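Local structure of methyltransferase (Streptomyces avermitilis, 3GIW) at residues E130-A138 with D148-L156. The protein is probably an S-adenosylmethionine-dependent methyltransferase with a Rossmann-like fold, whose substrate is not known. Sequence-based numbering, arbitrary orientation.
Sequences EGRTAYVEA and DAPELRDTL
Ala134, Val136 and Arg132, on one face of edge strand 132-137, meet the short helix 150-153 and the turn after it, at the edge of a Rossmann-like fold with the 3-2-1-4-5-7-6 strand order characteristic of class I methyltransferases. The strand is outermost in the sheet and pairs with strand 107-112, while the helix packs against one of its faces. Ala134 sits at the middle, where a small methyl suits the close approach: its CB lies 3.4 Å from Thr155 OG1 and 4.0 Å from Glu151 CB. Val136 fills the next position with both branches. CG2, which its chi1 of 172° sets beside the backbone N, reaches Glu151 CB at 3.7 Å, and CG1 lies 4.1 Å from Ala149 CB, the small residue at the helix N-cap position. Glu151 thus offers its aliphatic root to the strand; chi1 of -66° brings CG near Tyr135 O, and the bend at chi2 then turns the carboxylate. On the other face Tyr135 touches Asp112, which binds S-adenosyl-L-homocysteine. At the far end Arg132 runs alongside the turn, its long aliphatic chain spanning it while the charged end stays at the exposed edge: CB packs on Thr155 CG2 at 3.9 Å, and NH1 comes within 3.0 Å of Asp154 O. Threonine suits position 155 by carrying a methyl for the strand and a hydroxyl for the helix; its side chain also touches Val109. A valine here would probably leave the Glu151 carbonyl without this donor and the turn less firmly fixed. Thr155 OG1, 2.5 Å from Glu151 O in a hydrogen bond, lies almost on the line of that C=O (172° at the oxygen).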
ATOM      1  N   GLU A 130      22.228  -5.358 -10.797  1.00 20.61           N
ATOM      2  CA  GLU A 130      22.142  -4.062 -11.480  1.00 21.07           C
ATOM      3  C   GLU A 130      21.380  -3.015 -10.662  1.00 20.45           C
ATOM      4  O   GLU A 130      21.584  -1.800 -10.831  1.00 20.45           O
ATOM      5  CB  GLU A 130      21.432  -4.215 -12.832  1.00 21.95           C
ATOM      6  CG  GLU A 130      22.159  -5.105 -13.847  1.00 23.19           C
ATOM      7  CD  GLU A 130      21.789  -6.565 -13.781  1.00 24.36           C
ATOM      8  OE1 GLU A 130      21.155  -6.992 -12.798  1.00 25.09           O
ATOM      9  OE2 GLU A 130      22.171  -7.314 -14.716  1.00 25.57           O
ATOM     10  N   GLY A 131      20.485  -3.490  -9.803  1.00 19.33           N
ATOM     11  CA  GLY A 131      19.563  -2.628  -9.063  1.00 19.01           C
ATOM     12  C   GLY A 131      19.962  -2.485  -7.612  1.00 18.74           C
ATOM     13  O   GLY A 131      21.040  -2.939  -7.199  1.00 18.80           O
ATOM     14  N   ARG A 132      19.096  -1.850  -6.822  1.00 17.83           N
ATOM     15  CA  ARG A 132      19.346  -1.677  -5.386  1.00 19.43           C
ATOM     16  C   ARG A 132      18.027  -1.720  -4.641  1.00 17.22           C
ATOM     17  O   ARG A 132      17.059  -1.161  -5.109  1.00 17.10           O
ATOM     18  CB  ARG A 132      19.977  -0.325  -5.045  1.00 21.92           C
ATOM     19  CG  ARG A 132      21.169   0.117  -5.882  1.00 24.12           C
ATOM     20  CD  ARG A 132      21.518   1.577  -5.551  1.00 26.00           C
ATOM     21  NE  ARG A 132      22.708   2.032  -6.274  1.00 28.73           N
ATOM     22  CZ  ARG A 132      23.287   3.232  -6.134  1.00 29.91           C
ATOM     23  NH1 ARG A 132      22.781   4.139  -5.297  1.00 32.04           N
ATOM     24  NH2 ARG A 132      24.386   3.529  -6.831  1.00 29.63           N
ATOM     25  N   THR A 133      18.018  -2.321  -3.465  1.00 15.14           N
ATOM     26  CA  THR A 133      16.877  -2.206  -2.545  1.00 14.41           C
ATOM     27  C   THR A 133      17.368  -1.968  -1.120  1.00 14.85           C
ATOM     28  O   THR A 133      18.497  -2.350  -0.743  1.00 15.74           O
ATOM     29  CB  THR A 133      15.965  -3.450  -2.573  1.00 16.48           C
ATOM     30  OG1 THR A 133      16.665  -4.556  -1.992  1.00 16.48           O
ATOM     31  CG2 THR A 133      15.529  -3.780  -3.980  1.00 16.52           C
ATOM     32  N   ALA A 134      16.489  -1.410  -0.315  1.00 13.49           N
ATOM     33  CA  ALA A 134      16.770  -1.164   1.088  1.00 12.43           C
ATOM     34  C   ALA A 134      15.458  -1.234   1.890  1.00 13.25           C
ATOM     35  O   ALA A 134      14.369  -1.125   1.314  1.00 12.68           O
ATOM     36  CB  ALA A 134      17.429   0.214   1.251  1.00 15.16           C
ATOM     37  N   TYR A 135      15.595  -1.415   3.194  1.00 13.26           N
ATOM     38  CA  TYR A 135      14.475  -1.449   4.118  1.00 12.96           C
ATOM     39  C   TYR A 135      14.748  -0.510   5.264  1.00 13.66           C
ATOM     40  O   TYR A 135      15.860  -0.529   5.847  1.00 15.61           O
ATOM     41  CB  TYR A 135      14.194  -2.866   4.672  1.00 12.94           C
ATOM     42  CG  TYR A 135      13.062  -2.848   5.679  1.00 13.11           C
ATOM     43  CD1 TYR A 135      11.752  -2.645   5.261  1.00 12.46           C
ATOM     44  CD2 TYR A 135      13.301  -2.933   7.067  1.00 12.73           C
ATOM     45  CE1 TYR A 135      10.712  -2.544   6.160  1.00 12.20           C
ATOM     46  CE2 TYR A 135      12.236  -2.815   7.993  1.00 12.86           C
ATOM     47  CZ  TYR A 135      10.940  -2.637   7.534  1.00 12.09           C
ATOM     48  OH  TYR A 135       9.853  -2.520   8.359  1.00 13.24           O
ATOM     49  N   VAL A 136      13.755   0.311   5.584  1.00 14.09           N
ATOM     50  CA  VAL A 136      13.817   1.286   6.675  1.00 16.35           C
ATOM     51  C   VAL A 136      12.620   1.022   7.598  1.00 15.76           C
ATOM     52  O   VAL A 136      11.491   0.982   7.148  1.00 14.53           O
ATOM     53  CB  VAL A 136      13.744   2.767   6.074  1.00 18.25           C
ATOM     54  CG1 VAL A 136      13.608   3.821   7.183  1.00 20.60           C
ATOM     55  CG2 VAL A 136      14.929   3.061   5.142  1.00 19.34           C
ATOM     56  N   GLU A 137      12.858   0.809   8.885  1.00 16.23           N
ATOM     57  CA  GLU A 137      11.794   0.782   9.872  1.00 16.04           C
ATOM     58  C   GLU A 137      11.527   2.209  10.336  1.00 15.66           C
ATOM     59  O   GLU A 137      12.371   2.819  10.978  1.00 16.21           O
ATOM     60  CB  GLU A 137      12.172  -0.102  11.068  1.00 17.57           C
ATOM     61  CG  GLU A 137      11.044  -0.355  12.021  1.00 18.21           C
ATOM     62  CD  GLU A 137      11.473  -1.254  13.163  1.00 20.14           C
ATOM     63  OE1 GLU A 137      12.162  -0.762  14.094  1.00 23.44           O
ATOM     64  OE2 GLU A 137      11.162  -2.456  13.113  1.00 18.55           O
ATOM     65  N   ALA A 138      10.339   2.726  10.012  1.00 15.78           N
ATOM     66  CA  ALA A 138       9.986   4.133  10.294  1.00 16.67           C
ATOM     67  C   ALA A 138       8.491   4.318  10.228  1.00 17.93           C
ATOM     68  O   ALA A 138       7.770   3.513   9.619  1.00 17.97           O
ATOM     69  CB  ALA A 138      10.703   5.075   9.326  1.00 18.56           C
ATOM     70  N   ASP A 148      15.414  11.443   5.149  1.00 19.35           N
ATOM     71  CA  ASP A 148      16.842  11.575   5.505  1.00 21.22           C
ATOM     72  C   ASP A 148      17.519  10.273   5.944  1.00 19.58           C
ATOM     73  O   ASP A 148      18.681  10.294   6.393  1.00 20.24           O
ATOM     74  CB  ASP A 148      17.016  12.597   6.622  1.00 23.57           C
ATOM     75  CG  ASP A 148      16.632  13.976   6.191  1.00 26.60           C
ATOM     76  OD1 ASP A 148      16.784  14.273   4.978  1.00 27.99           O
ATOM     77  OD2 ASP A 148      16.175  14.736   7.071  1.00 29.48           O
ATOM     78  N   ALA A 149      16.801   9.149   5.839  1.00 19.23           N
ATOM     79  CA  ALA A 149      17.365   7.852   6.212  1.00 18.44           C
ATOM     80  C   ALA A 149      18.540   7.540   5.303  1.00 20.41           C
ATOM     81  O   ALA A 149      18.440   7.636   4.088  1.00 17.82           O
ATOM     82  CB  ALA A 149      16.304   6.733   6.104  1.00 19.10           C
ATOM     83  N   PRO A 150      19.683   7.152   5.879  1.00 19.71           N
ATOM     84  CA  PRO A 150      20.834   6.869   5.026  1.00 20.80           C
ATOM     85  C   PRO A 150      20.569   5.715   4.046  1.00 21.26           C
ATOM     86  O   PRO A 150      21.114   5.716   2.930  1.00 21.32           O
ATOM     87  CB  PRO A 150      21.953   6.537   6.026  1.00 21.60           C
ATOM     88  CG  PRO A 150      21.259   6.267   7.312  1.00 21.07           C
ATOM     89  CD  PRO A 150      19.972   6.979   7.312  1.00 21.29           C
ATOM     90  N   GLU A 151      19.733   4.754   4.439  1.00 22.05           N
ATOM     91  CA  GLU A 151      19.395   3.637   3.564  1.00 22.60           C
ATOM     92  C   GLU A 151      18.693   4.131   2.317  1.00 21.59           C
ATOM     93  O   GLU A 151      18.900   3.603   1.224  1.00 23.06           O
ATOM     94  CB  GLU A 151      18.475   2.634   4.280  1.00 23.69           C
ATOM     95  CG  GLU A 151      19.128   1.922   5.456  1.00 25.64           C
ATOM     96  CD  GLU A 151      18.919   2.623   6.809  1.00 26.51           C
ATOM     97  OE1 GLU A 151      18.528   3.813   6.876  1.00 25.37           O
ATOM     98  OE2 GLU A 151      19.156   1.952   7.831  1.00 27.15           O
ATOM     99  N   LEU A 152      17.878   5.160   2.496  1.00 18.26           N
ATOM    100  CA  LEU A 152      17.134   5.763   1.400  1.00 18.55           C
ATOM    101  C   LEU A 152      18.043   6.601   0.530  1.00 19.03           C
ATOM    102  O   LEU A 152      18.035   6.448  -0.693  1.00 17.79           O
ATOM    103  CB  LEU A 152      16.010   6.638   1.924  1.00 18.79           C
ATOM    104  CG  LEU A 152      15.106   7.235   0.854  1.00 20.31           C
ATOM    105  CD1 LEU A 152      13.705   7.383   1.437  1.00 20.68           C
ATOM    106  CD2 LEU A 152      15.637   8.571   0.402  1.00 21.18           C
ATOM    107  N   ARG A 153      18.863   7.439   1.164  1.00 19.49           N
ATOM    108  CA  ARG A 153      19.750   8.342   0.404  1.00 19.81           C
ATOM    109  C   ARG A 153      20.874   7.630  -0.317  1.00 19.12           C
ATOM    110  O   ARG A 153      21.393   8.174  -1.286  1.00 18.13           O
ATOM    111  CB  ARG A 153      20.329   9.429   1.302  1.00 22.17           C
ATOM    112  CG  ARG A 153      19.321  10.429   1.731  1.00 23.65           C
ATOM    113  CD  ARG A 153      18.796  11.203   0.534  1.00 25.70           C
ATOM    114  NE  ARG A 153      17.780  12.148   0.947  1.00 28.21           N
ATOM    115  CZ  ARG A 153      17.755  13.448   0.655  1.00 29.04           C
ATOM    116  NH1 ARG A 153      18.673  14.020  -0.129  1.00 30.03           N
ATOM    117  NH2 ARG A 153      16.751  14.176   1.117  1.00 29.59           N
ATOM    118  N   ASP A 154      21.257   6.449   0.168  1.00 17.89           N
ATOM    119  CA  ASP A 154      22.188   5.573  -0.547  1.00 18.72           C
ATOM    120  C   ASP A 154      21.570   4.739  -1.627  1.00 18.48           C
ATOM    121  O   ASP A 154      22.297   4.066  -2.374  1.00 20.89           O
ATOM    122  CB  ASP A 154      22.934   4.642   0.417  1.00 19.75           C
ATOM    123  CG  ASP A 154      23.929   5.380   1.287  1.00 21.66           C
ATOM    124  OD1 ASP A 154      24.304   6.521   0.938  1.00 21.36           O
ATOM    125  OD2 ASP A 154      24.323   4.800   2.326  1.00 24.22           O
ATOM    126  N   THR A 155      20.235   4.749  -1.704  1.00 15.44           N
ATOM    127  CA  THR A 155      19.542   3.898  -2.639  1.00 15.22           C
ATOM    128  C   THR A 155      18.924   4.714  -3.772  1.00 14.65           C
ATOM    129  O   THR A 155      19.145   4.400  -4.928  1.00 17.93           O
ATOM    130  CB  THR A 155      18.487   3.026  -1.903  1.00 14.32           C
ATOM    131  OG1 THR A 155      19.170   2.255  -0.889  1.00 16.92           O
ATOM    132  CG2 THR A 155      17.779   2.056  -2.857  1.00 17.30           C
ATOM    133  N   LEU A 156      18.141   5.741  -3.433  1.00 13.44           N
ATOM    134  CA  LEU A 156      17.442   6.578  -4.394  1.00 13.93           C
ATOM    135  C   LEU A 156      18.188   7.886  -4.677  1.00 13.00           C
ATOM    136  O   LEU A 156      18.857   8.448  -3.800  1.00 14.28           O
ATOM    137  CB  LEU A 156      16.048   6.915  -3.897  1.00 13.47           C
ATOM    138  CG  LEU A 156      15.153   5.738  -3.505  1.00 15.01           C
ATOM    139  CD1 LEU A 156      13.772   6.257  -3.055  1.00 17.13           C
ATOM    140  CD2 LEU A 156      15.085   4.696  -4.634  1.00 16.14           C
TER